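PDB 6EUA: angiopoietin-related protein 3 from Homo sapiens, which raises plasma triglycerides by inhibiting lipoprotein lipase, and whose fibrinogen-like C-terminal domain, the part in this chain, is sufficient for endothelial cell adhesion. Local coordinates for residues Asp42-Gly46 / Ser47-Leu51; Thr14-Asn18 / Arg19-Thr23; Phe80-Gly83 / Leu84-Tyr88; Ile29-Ser32 / Asn33-Val36; Thr65-Asn68 / Tyr69-Phe73. All blocks are in the same frame, centred on the assembly; numbering follows the deposited sequence.

Interaction 1 of 5, residues Asp42-Gly46 / Ser47-Leu51; sequences DVISG and SPWTL
The carbonyl oxygen of Ile44 is gripped twice: by the backbone N of Ser47, 3.2 Å from Ile44 O, and by a water that donates to it from 2.9 Å. The same water accepts from the indole, at 2.7 Å from Trp49 NE1, lying in the ring plane at its edge, and so ties the start of the turn to a side chain on the returning strand. Ser47 O in turn takes the N-H of Ile44, the two bonds closing the pair on both sides. Between them Ser45 and Gly46 form the corners of a type I' beta turn, both with positive phi, which makes this the tight two-residue end of the beta hairpin of strands 37-44 and 47-55 in the main antiparallel sheet of the fibrinogen-like domain. Further from the turn, Asp42 and Trp49 are again a hydrogen-bonded pair. Asp42 N reaches Trp49 O at 2.9 Å and nearly straight (170°), whereas the bond from Trp49 N to Asp42 O is more bent (136°). Asp42 O also lies in the plane of the indole, at its edge, 3.6 Å from Trp49 CD1. Trp49 has CG anti to its carbonyl carbon (chi1 -60°), which sends the ring back along the sheet to Ile44, whose CD1 packs on Trp49 CD1 at 3.9 Å, the two side chains crossing at about a right angle. On the other face sit Val43 and Pro48. The Asp42 carboxylate turns to Lys215 and to Arg75 of a neighbouring subunit.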
# COMPACT_ATOMS: atom_id res chain seq x y z
N ASP A 42 12.19 -1.32 -3.49
CA ASP A 42 12.54 -0.29 -2.52
C ASP A 42 13.77 0.45 -3.02
O ASP A 42 14.87 -0.12 -3.05
CB ASP A 42 12.78 -0.91 -1.14
CG ASP A 42 12.57 0.07 -0.00
OD1 ASP A 42 12.19 1.24 -0.26
OD2 ASP A 42 12.78 -0.34 1.16
N VAL A 43 13.57 1.69 -3.44
CA VAL A 43 14.64 2.55 -3.92
C VAL A 43 15.20 3.29 -2.72
O VAL A 43 14.46 3.96 -1.99
CB VAL A 43 14.13 3.53 -4.99
CG1 VAL A 43 15.25 4.41 -5.54
CG2 VAL A 43 13.43 2.76 -6.10
N ILE A 44 16.50 3.14 -2.50
CA ILE A 44 17.18 3.77 -1.38
C ILE A 44 18.33 4.59 -1.96
O ILE A 44 19.25 4.03 -2.56
CB ILE A 44 17.66 2.75 -0.34
CG1 ILE A 44 16.47 1.91 0.10
CG2 ILE A 44 18.30 3.43 0.86
CD1 ILE A 44 16.88 0.72 0.90
N SER A 45 18.23 5.91 -1.81
CA SER A 45 19.24 6.86 -2.28
C SER A 45 19.56 6.66 -3.76
O SER A 45 20.72 6.59 -4.17
CB SER A 45 20.51 6.78 -1.43
OG SER A 45 20.21 7.02 -0.07
N GLY A 46 18.50 6.54 -4.57
CA GLY A 46 18.66 6.47 -6.01
C GLY A 46 19.03 5.11 -6.58
O GLY A 46 19.18 4.99 -7.80
N SER A 47 19.21 4.09 -5.74
CA SER A 47 19.52 2.72 -6.16
C SER A 47 18.38 1.77 -5.82
O SER A 47 17.92 1.76 -4.67
CB SER A 47 20.82 2.23 -5.49
OG SER A 47 21.97 2.88 -6.00
N PRO A 48 17.93 0.92 -6.75
CA PRO A 48 16.82 0.02 -6.46
C PRO A 48 17.25 -1.27 -5.78
O PRO A 48 18.31 -1.83 -6.05
CB PRO A 48 16.27 -0.29 -7.86
CG PRO A 48 17.52 -0.31 -8.70
CD PRO A 48 18.42 0.76 -8.13
N TRP A 49 16.37 -1.76 -4.89
CA TRP A 49 16.51 -3.04 -4.21
C TRP A 49 15.20 -3.82 -4.34
O TRP A 49 14.13 -3.22 -4.43
CB TRP A 49 16.83 -2.87 -2.68
CG TRP A 49 18.12 -2.11 -2.39
CD1 TRP A 49 18.31 -0.76 -2.44
CD2 TRP A 49 19.39 -2.68 -2.02
NE1 TRP A 49 19.61 -0.44 -2.13
CE2 TRP A 49 20.30 -1.60 -1.85
CE3 TRP A 49 19.85 -3.99 -1.81
CZ2 TRP A 49 21.64 -1.79 -1.48
CZ3 TRP A 49 21.18 -4.18 -1.43
CH2 TRP A 49 22.06 -3.08 -1.28
N THR A 50 15.29 -5.16 -4.33
CA THR A 50 14.12 -6.00 -4.09
C THR A 50 14.00 -6.25 -2.59
O THR A 50 14.93 -6.79 -1.98
CB THR A 50 14.20 -7.33 -4.84
OG1 THR A 50 14.33 -7.11 -6.25
CG2 THR A 50 12.94 -8.18 -4.58
N LEU A 51 12.89 -5.84 -1.99
CA LEU A 51 12.68 -6.10 -0.56
C LEU A 51 12.24 -7.55 -0.37
O LEU A 51 11.20 -7.95 -0.91
CB LEU A 51 11.64 -5.14 0.01
CG LEU A 51 11.27 -5.18 1.50
CD1 LEU A 51 12.50 -4.94 2.39
CD2 LEU A 51 10.22 -4.13 1.79
O HOH W 1 20.97 1.80 -1.72

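Interaction 2 of 5, residues Thr14-Asn18 / Arg19-Thr23; sequences TTIYN and RGEHT
Tyr17 has CG anti to the backbone N (chi1 -176°) and His22 has CG anti to the carbonyl carbon (chi1 -70°), a pairing that lays the imidazole flat on the phenol. The result is an offset stack with centroids 3.8 Å apart and planes at 13°; His22 CD2 sits over the centre of the Tyr17 ring, 3.4 Å from Tyr17 CE2. At the imidazole's edge a water lies in the ring plane, 3.1 Å from His22 NE2, and donates to Asn18 O. The backbone beside it is a Schellman motif ending helix 13-18: Gly20 N bonds to Tyr17 O at 2.8 Å, and Glu21 N makes a weak bond of 3.3 Å to Ile16 O. Gly20 takes the positive phi that the reversal needs, at angles where a side chain would run into the preceding carbonyl. Ile16 CG2 packs on Glu21 CB at 3.7 Å, and Glu21 O touches Tyr17 CA. With an alanine at Tyr17 the imidazole of His22 would probably lose the ring it lies on and be freer to turn. Gly20 O and Glu21 OE1 accept from Lys86 NZ and His38 N of a neighbouring subunit.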
# COMPACT_ATOMS: atom_id res chain seq x y z
N THR A 14 15.76 -3.92 -10.32
CA THR A 14 16.75 -3.07 -10.99
C THR A 14 16.31 -2.76 -12.41
O THR A 14 16.46 -1.63 -12.89
CB THR A 14 18.12 -3.75 -10.98
OG1 THR A 14 18.59 -3.84 -9.63
CG2 THR A 14 19.14 -3.00 -11.84
N THR A 15 15.75 -3.75 -13.11
CA THR A 15 15.28 -3.48 -14.46
C THR A 15 13.98 -2.68 -14.44
O THR A 15 13.69 -1.92 -15.37
CB THR A 15 15.10 -4.78 -15.22
OG1 THR A 15 13.79 -5.28 -15.01
CG2 THR A 15 16.08 -5.85 -14.72
N ILE A 16 13.17 -2.83 -13.40
CA ILE A 16 12.02 -1.95 -13.24
C ILE A 16 12.50 -0.50 -13.09
O ILE A 16 11.97 0.40 -13.76
CB ILE A 16 11.16 -2.40 -12.04
CG1 ILE A 16 10.32 -3.60 -12.45
CG2 ILE A 16 10.28 -1.26 -11.53
CD1 ILE A 16 9.63 -4.26 -11.33
N TYR A 17 13.50 -0.27 -12.23
CA TYR A 17 14.06 1.07 -12.09
C TYR A 17 14.62 1.57 -13.41
O TYR A 17 14.27 2.67 -13.86
CB TYR A 17 15.12 1.07 -10.99
CG TYR A 17 15.70 2.43 -10.69
CD1 TYR A 17 16.79 2.90 -11.42
CD2 TYR A 17 15.17 3.24 -9.68
CE1 TYR A 17 17.33 4.14 -11.16
CE2 TYR A 17 15.72 4.49 -9.42
CZ TYR A 17 16.80 4.93 -10.16
OH TYR A 17 17.35 6.16 -9.92
N ASN A 18 15.47 0.78 -14.06
CA ASN A 18 16.09 1.25 -15.30
C ASN A 18 15.07 1.54 -16.39
O ASN A 18 15.37 2.33 -17.29
CB ASN A 18 17.14 0.25 -15.80
CG ASN A 18 18.24 0.01 -14.80
OD1 ASN A 18 18.44 0.82 -13.89
ND2 ASN A 18 18.99 -1.07 -14.97
N ARG A 19 13.88 0.96 -16.32
CA ARG A 19 12.82 1.26 -17.27
C ARG A 19 11.98 2.48 -16.88
O ARG A 19 10.94 2.72 -17.50
CB ARG A 19 11.91 0.04 -17.43
CG ARG A 19 12.53 -1.09 -18.21
CD ARG A 19 11.48 -2.06 -18.70
NE ARG A 19 12.08 -3.33 -19.08
CZ ARG A 19 11.39 -4.41 -19.43
NH1 ARG A 19 10.06 -4.36 -19.45
NH2 ARG A 19 12.02 -5.53 -19.75
N GLY A 20 12.38 3.23 -15.85
CA GLY A 20 11.75 4.50 -15.55
C GLY A 20 10.84 4.53 -14.34
O GLY A 20 10.28 5.59 -14.05
N GLU A 21 10.66 3.43 -13.63
CA GLU A 21 9.91 3.45 -12.37
C GLU A 21 10.90 3.69 -11.23
O GLU A 21 11.57 2.75 -10.77
CB GLU A 21 9.14 2.15 -12.16
CG GLU A 21 8.37 1.73 -13.40
CD GLU A 21 6.88 1.82 -13.21
OE1 GLU A 21 6.42 2.63 -12.38
OE2 GLU A 21 6.17 1.05 -13.89
N HIS A 22 11.00 4.94 -10.79
CA HIS A 22 11.98 5.31 -9.78
C HIS A 22 11.37 5.45 -8.39
O HIS A 22 12.08 5.82 -7.45
CB HIS A 22 12.69 6.59 -10.18
CG HIS A 22 13.61 6.41 -11.36
ND1 HIS A 22 14.37 7.44 -11.88
CD2 HIS A 22 13.88 5.32 -12.10
CE1 HIS A 22 15.06 6.98 -12.91
NE2 HIS A 22 14.79 5.70 -13.06
N THR A 23 10.10 5.13 -8.23
CA THR A 23 9.42 5.20 -6.94
C THR A 23 9.26 3.80 -6.35
O THR A 23 9.04 2.83 -7.08
CB THR A 23 8.05 5.85 -7.10
OG1 THR A 23 7.36 5.23 -8.19
CG2 THR A 23 8.20 7.35 -7.39
O HOH W 2 16.40 4.77 -15.54

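Interaction 3 of 5, residues Phe80-Gly83 / Leu84-Tyr88; sequences FWLG and LEKIY
Gly83 occupies the N-cap of helix 84-91, and its carbonyl oxygen takes the N-H of Ile87 in the first full helical bond, 2.8 Å from Gly83 O to Ile87 N, with the donor nearly along the C=O axis. At phi 118° a side chain on Gly83 would collide with Leu82 O, a conformation suited to glycine. With CG1 anti to the carbonyl carbon (chi1 -66°), Ile87 sets CG1 and CD1 tightly against the cap, each 3.2 Å from Gly83 O. The branch then reaches two side chains from before the cap. Ile87 CD1 meets Trp81 CZ2 at 3.9 Å near the rim of the indole, and Ile87 CG1 touches Leu82 CD2 at 4.1 Å. Leu84 comes to the same indole at its edge, with CD2 3.7 Å from Trp81 CZ2. Leu82 also covers the start of the Lys86 chain, whose CB lies 4.0 Å from Leu82 CG. Replacing Ile87 by an alanine would probably open a gap between the indole of Trp81 and methyl CD2 of Leu82. The far end of Lys86 leaves this cluster for Tyr71 O and for Gly20 O of a neighbouring subunit. Trp81 NE1 donates to Tyr69 O, while strand 80-81 pairs with strands 73-74 and 47-55, and Leu84 and Glu85 make backbone bonds with Tyr69 and Lys70 of helix 66-71.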
# COMPACT_ATOMS: atom_id res chain seq x y z
N PHE A 80 6.21 -9.20 5.87
CA PHE A 80 6.16 -10.32 4.94
C PHE A 80 7.53 -10.97 4.84
O PHE A 80 8.56 -10.38 5.20
CB PHE A 80 5.69 -9.90 3.54
CG PHE A 80 6.75 -9.21 2.75
CD1 PHE A 80 6.91 -7.84 2.84
CD2 PHE A 80 7.61 -9.94 1.93
CE1 PHE A 80 7.91 -7.19 2.12
CE2 PHE A 80 8.61 -9.31 1.22
CZ PHE A 80 8.77 -7.93 1.31
N TRP A 81 7.53 -12.17 4.26
CA TRP A 81 8.72 -12.90 3.84
C TRP A 81 8.49 -13.34 2.41
O TRP A 81 7.48 -14.00 2.12
CB TRP A 81 8.95 -14.10 4.75
CG TRP A 81 10.00 -15.03 4.21
CD1 TRP A 81 9.80 -16.19 3.53
CD2 TRP A 81 11.41 -14.86 4.33
NE1 TRP A 81 11.01 -16.76 3.21
CE2 TRP A 81 12.02 -15.97 3.70
CE3 TRP A 81 12.23 -13.88 4.91
CZ2 TRP A 81 13.39 -16.13 3.64
CZ3 TRP A 81 13.60 -14.04 4.83
CH2 TRP A 81 14.17 -15.16 4.21
N LEU A 82 9.39 -12.97 1.50
CA LEU A 82 9.08 -13.13 0.08
C LEU A 82 8.92 -14.60 -0.30
O LEU A 82 8.05 -14.95 -1.11
CB LEU A 82 10.15 -12.46 -0.77
CG LEU A 82 9.87 -12.59 -2.28
CD1 LEU A 82 8.54 -11.91 -2.66
CD2 LEU A 82 11.03 -11.98 -3.06
N GLY A 83 9.73 -15.49 0.28
CA GLY A 83 9.69 -16.92 -0.11
C GLY A 83 11.03 -17.31 -0.68
O GLY A 83 11.58 -16.65 -1.57
N LEU A 84 11.61 -18.38 -0.13
CA LEU A 84 12.94 -18.82 -0.55
C LEU A 84 12.96 -19.19 -2.03
O LEU A 84 13.90 -18.84 -2.76
CB LEU A 84 13.41 -20.00 0.30
CG LEU A 84 13.82 -19.60 1.72
CD1 LEU A 84 14.00 -20.81 2.67
CD2 LEU A 84 15.08 -18.75 1.69
N GLU A 85 11.91 -19.87 -2.50
CA GLU A 85 11.86 -20.21 -3.92
C GLU A 85 11.83 -18.95 -4.78
O GLU A 85 12.50 -18.89 -5.82
CB GLU A 85 10.66 -21.11 -4.20
CG GLU A 85 11.05 -22.46 -4.80
CD GLU A 85 12.39 -22.43 -5.55
OE1 GLU A 85 12.49 -21.71 -6.58
OE2 GLU A 85 13.34 -23.12 -5.10
N LYS A 86 11.09 -17.94 -4.36
CA LYS A 86 11.06 -16.70 -5.13
C LYS A 86 12.39 -15.96 -5.05
O LYS A 86 12.87 -15.43 -6.06
CB LYS A 86 9.90 -15.84 -4.66
CG LYS A 86 8.54 -16.35 -5.15
CD LYS A 86 7.42 -15.44 -4.69
CE LYS A 86 6.06 -15.97 -5.10
NZ LYS A 86 5.87 -17.35 -4.63
N ILE A 87 13.02 -15.94 -3.86
CA ILE A 87 14.32 -15.27 -3.74
C ILE A 87 15.35 -15.96 -4.63
O ILE A 87 16.13 -15.29 -5.32
CB ILE A 87 14.80 -15.24 -2.28
CG1 ILE A 87 13.88 -14.38 -1.44
CG2 ILE A 87 16.23 -14.70 -2.19
CD1 ILE A 87 13.75 -14.88 -0.02
N TYR A 88 15.36 -17.30 -4.63
CA TYR A 88 16.32 -18.02 -5.46
C TYR A 88 16.04 -17.78 -6.94
O TYR A 88 16.98 -17.69 -7.74
CB TYR A 88 16.33 -19.52 -5.14
CG TYR A 88 17.37 -20.27 -5.95
CD1 TYR A 88 18.71 -20.21 -5.60
CD2 TYR A 88 17.01 -21.00 -7.08
CE1 TYR A 88 19.68 -20.86 -6.36
CE2 TYR A 88 17.98 -21.66 -7.85
CZ TYR A 88 19.31 -21.58 -7.47
OH TYR A 88 20.29 -22.22 -8.21

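Interaction 4 of 5, residues Ile29-Ser32 / Asn33-Val36; sequences IRPS and NSQV
Ile29, the last residue of strand 25-29, turns its carbonyl oxygen to Val36 across the loop that leads into strand 37-44; Val36 CA-H points at it from 3.5 Å, while the Ile29 side chain goes the other way, onto Phe37, Val39 and Ile90. The reversal itself is a type II beta turn from Pro31 to Ser34. Before it stands Arg30, which meets both Val36 and Ser34. Its aliphatic part lies across Val36 at about a right angle, Arg30 CG meeting Val36 CG2 at 3.8 Å, and the same CG is 3.3 Å from Ser34 O. A bend at chi3 (55°) then folds the guanidinium back over the turn, and Arg30 NH1 donates to Ser34 O at 3.0 Å. The donor lies in the carbonyl plane, on a lone pair, with an N-H...O angle of 149°; the oxygen is tilted 18° from the guanidinium plane. Arg30 thus joins the two arms of the loop by a hydrogen bond from the guanidinium and an apolar contact with Val36. Pro31 follows, its ring resting on Phe37 and Ile90 of the domain body and its carbonyl oxygen 3.2 Å from Ser34 CB. Ser32 fills the first corner of the turn and offers its carbonyl oxygen to Lys92 NZ; Asn33, with positive phi, fills the second. The hydroxyl of Ser34, alongside Pro31 CD, donates from OG to Gln35 O at 2.9 Å, in the plane of that carbonyl.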
# COMPACT_ATOMS: atom_id res chain seq x y z
N ILE A 29 7.10 -8.93 -11.28
CA ILE A 29 8.34 -9.30 -11.95
C ILE A 29 8.21 -10.75 -12.40
O ILE A 29 7.32 -11.49 -11.97
CB ILE A 29 9.60 -9.13 -11.06
CG1 ILE A 29 9.53 -10.08 -9.84
CG2 ILE A 29 9.78 -7.68 -10.64
CD1 ILE A 29 10.84 -10.22 -9.07
N ARG A 30 9.13 -11.17 -13.27
CA ARG A 30 9.16 -12.55 -13.74
C ARG A 30 10.60 -12.90 -14.04
O ARG A 30 11.10 -12.68 -15.15
CB ARG A 30 8.27 -12.77 -14.97
CG ARG A 30 7.78 -14.22 -15.10
CD ARG A 30 7.51 -14.61 -16.53
NE ARG A 30 8.68 -14.39 -17.38
CZ ARG A 30 9.60 -15.31 -17.68
NH1 ARG A 30 9.50 -16.54 -17.20
NH2 ARG A 30 10.62 -14.99 -18.46
N PRO A 31 11.32 -13.43 -13.05
CA PRO A 31 12.67 -13.94 -13.31
C PRO A 31 12.62 -15.08 -14.32
O PRO A 31 11.57 -15.69 -14.54
CB PRO A 31 13.16 -14.41 -11.94
CG PRO A 31 12.27 -13.70 -10.94
CD PRO A 31 10.94 -13.55 -11.63
N SER A 32 13.77 -15.36 -14.93
CA SER A 32 13.88 -16.47 -15.88
C SER A 32 13.30 -17.75 -15.30
O SER A 32 13.40 -18.01 -14.10
CB SER A 32 15.34 -16.71 -16.25
OG SER A 32 15.97 -15.51 -16.66
N ASN A 33 12.67 -18.54 -16.17
CA ASN A 33 12.15 -19.88 -15.84
C ASN A 33 11.20 -19.86 -14.65
O ASN A 33 11.15 -20.81 -13.86
CB ASN A 33 13.30 -20.86 -15.59
CG ASN A 33 14.31 -20.87 -16.70
OD1 ASN A 33 13.99 -20.55 -17.85
ND2 ASN A 33 15.55 -21.24 -16.38
N SER A 34 10.41 -18.80 -14.51
CA SER A 34 9.59 -18.61 -13.32
C SER A 34 8.22 -18.07 -13.71
O SER A 34 8.04 -17.48 -14.77
CB SER A 34 10.27 -17.66 -12.32
OG SER A 34 9.40 -17.34 -11.23
N GLN A 35 7.27 -18.29 -12.82
CA GLN A 35 5.96 -17.64 -12.87
C GLN A 35 6.08 -16.16 -12.49
O GLN A 35 7.02 -15.73 -11.80
CB GLN A 35 5.02 -18.36 -11.92
CG GLN A 35 5.77 -18.78 -10.65
CD GLN A 35 4.88 -18.96 -9.44
OE1 GLN A 35 4.21 -19.99 -9.30
NE2 GLN A 35 4.90 -17.99 -8.53
N VAL A 36 5.10 -15.37 -12.95
CA VAL A 36 4.97 -13.98 -12.51
C VAL A 36 4.66 -13.95 -11.03
O VAL A 36 3.85 -14.75 -10.53
CB VAL A 36 3.85 -13.26 -13.30
CG1 VAL A 36 3.63 -11.87 -12.72
CG2 VAL A 36 4.16 -13.21 -14.79

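Interaction 5 of 5, residues Thr65-Asn68 / Tyr69-Phe73; sequences TWEN and YKYGF
Helix 66-71 and the residues that flank it, Thr65 before and Gly72-Phe73 after, are joined by one short run of backbone bonds: Thr65 O takes the N-H of Tyr69 at 2.9 Å, Trp66 O that of Lys70, Glu67 O that of Tyr71, and Asn68 O that of Gly72 at 2.8 Å. Beside them Glu67 and Tyr71 lie alongside one another and point the same way. Glu67 bends at chi2 (-62°), bringing its carboxylate to the edge of the phenol, where OE2 lies in the ring plane 3.3 Å from Tyr71 CE2; carboxylate and ring planes stand 68° apart. Lys70 CD lies over one face of that phenol, toward its rim, and Lys70 CE, coming aslant, is 4.1 Å from Trp66 NE1. Thr65 is the N-cap of the helix, its OG1 receiving a weak bond from Asn68 N, and Gly72, with positive phi, ends it. Past this exit the Phe73 ring comes back against Asn68 and Tyr69: CD2 sits 3.6 Å from Asn68 O, which meets the ring at its edge, and CE2 rests over the centre of the Tyr69 ring. The Asn68 amide is held at both ends. A water donates to OD1, 2.9 Å from Asn68 OD1, and also to Gly72 O, while ND2 bonds to Glu64. Tyr69 OH reaches Phe62 O, Trp66 stacks on His153, and Tyr71 packs on His22 of a neighbouring subunit.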
# COMPACT_ATOMS: atom_id res chain seq x y z
N THR A 65 5.98 -22.55 8.80
CA THR A 65 6.42 -23.84 8.31
C THR A 65 7.48 -23.67 7.23
O THR A 65 7.65 -22.59 6.64
CB THR A 65 5.26 -24.63 7.72
OG1 THR A 65 4.45 -23.75 6.92
CG2 THR A 65 4.40 -25.22 8.82
N TRP A 66 8.16 -24.79 6.95
CA TRP A 66 9.09 -24.84 5.83
C TRP A 66 8.40 -24.47 4.52
O TRP A 66 8.92 -23.68 3.73
CB TRP A 66 9.72 -26.23 5.74
CG TRP A 66 10.68 -26.40 4.59
CD1 TRP A 66 10.41 -26.98 3.39
CD2 TRP A 66 12.05 -25.98 4.54
NE1 TRP A 66 11.53 -26.94 2.59
CE2 TRP A 66 12.55 -26.33 3.28
CE3 TRP A 66 12.90 -25.33 5.45
CZ2 TRP A 66 13.86 -26.07 2.89
CZ3 TRP A 66 14.20 -25.08 5.06
CH2 TRP A 66 14.67 -25.44 3.80
N GLU A 67 7.21 -25.03 4.27
CA GLU A 67 6.54 -24.73 3.01
C GLU A 67 6.29 -23.24 2.87
O GLU A 67 6.57 -22.64 1.83
CB GLU A 67 5.24 -25.51 2.88
CG GLU A 67 5.42 -27.02 2.69
CD GLU A 67 6.16 -27.38 1.41
OE1 GLU A 67 7.31 -27.87 1.49
OE2 GLU A 67 5.57 -27.19 0.32
N ASN A 68 5.80 -22.61 3.94
CA ASN A 68 5.52 -21.18 3.89
C ASN A 68 6.79 -20.34 3.80
O ASN A 68 6.79 -19.31 3.09
CB ASN A 68 4.65 -20.80 5.08
CG ASN A 68 3.19 -21.15 4.85
OD1 ASN A 68 2.76 -21.35 3.71
ND2 ASN A 68 2.42 -21.27 5.93
N TYR A 69 7.88 -20.75 4.47
CA TYR A 69 9.13 -20.02 4.25
C TYR A 69 9.64 -20.22 2.82
O TYR A 69 10.31 -19.33 2.28
CB TYR A 69 10.18 -20.42 5.29
CG TYR A 69 10.22 -19.47 6.48
CD1 TYR A 69 9.62 -19.82 7.69
CD2 TYR A 69 10.82 -18.21 6.38
CE1 TYR A 69 9.63 -18.96 8.77
CE2 TYR A 69 10.84 -17.33 7.48
CZ TYR A 69 10.23 -17.72 8.67
OH TYR A 69 10.24 -16.87 9.76
N LYS A 70 9.27 -21.34 2.19
CA LYS A 70 9.68 -21.55 0.80
C LYS A 70 8.86 -20.71 -0.18
O LYS A 70 9.41 -20.14 -1.13
CB LYS A 70 9.60 -23.04 0.47
CG LYS A 70 9.69 -23.37 -1.00
CD LYS A 70 9.27 -24.82 -1.23
CE LYS A 70 10.45 -25.76 -1.22
NZ LYS A 70 11.12 -25.82 -2.55
N TYR A 71 7.54 -20.59 0.02
CA TYR A 71 6.68 -19.94 -0.97
C TYR A 71 6.25 -18.52 -0.61
O TYR A 71 5.75 -17.81 -1.49
CB TYR A 71 5.44 -20.80 -1.22
CG TYR A 71 5.77 -22.15 -1.83
CD1 TYR A 71 6.36 -22.24 -3.09
CD2 TYR A 71 5.53 -23.33 -1.14
CE1 TYR A 71 6.68 -23.48 -3.65
CE2 TYR A 71 5.84 -24.57 -1.69
CZ TYR A 71 6.41 -24.63 -2.94
OH TYR A 71 6.72 -25.86 -3.48
N GLY A 72 6.44 -18.08 0.63
CA GLY A 72 6.12 -16.73 1.03
C GLY A 72 4.99 -16.69 2.05
O GLY A 72 4.11 -17.56 2.07
N PHE A 73 5.01 -15.67 2.91
CA PHE A 73 3.87 -15.38 3.78
C PHE A 73 3.90 -13.92 4.18
O PHE A 73 4.94 -13.26 4.12
CB PHE A 73 3.85 -16.26 5.04
CG PHE A 73 5.09 -16.11 5.90
CD1 PHE A 73 5.19 -15.08 6.84
CD2 PHE A 73 6.15 -16.99 5.74
CE1 PHE A 73 6.34 -14.95 7.63
CE2 PHE A 73 7.30 -16.87 6.52
CZ PHE A 73 7.39 -15.85 7.46
O HOH W 3 3.53 -19.92 1.33

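How the interactions relate
From the N terminus the contacts come in the order 2, 4, 1, 5, 3; each is local, between consecutive stretches, all run in series, and none nest or cross. Interaction 2 ends helix 13-18, interaction 4 turns strand 25-29 into 37-44, and interaction 1 turns that strand into 47-55. Ile16 of interaction 2 packs on Ile29, and its Tyr17 OH probably bonds to Gly46 O at the hairpin tip, 3.0 Å away. Interactions 5 and 3, centres about 8 Å apart, bring helices 66-71 and 84-91 together (Leu84 on Lys70), while Trp81 N and Phe73 O pair strands 80-81 and 73-74. Phe80 touches Leu51, linking this pair to interaction 1.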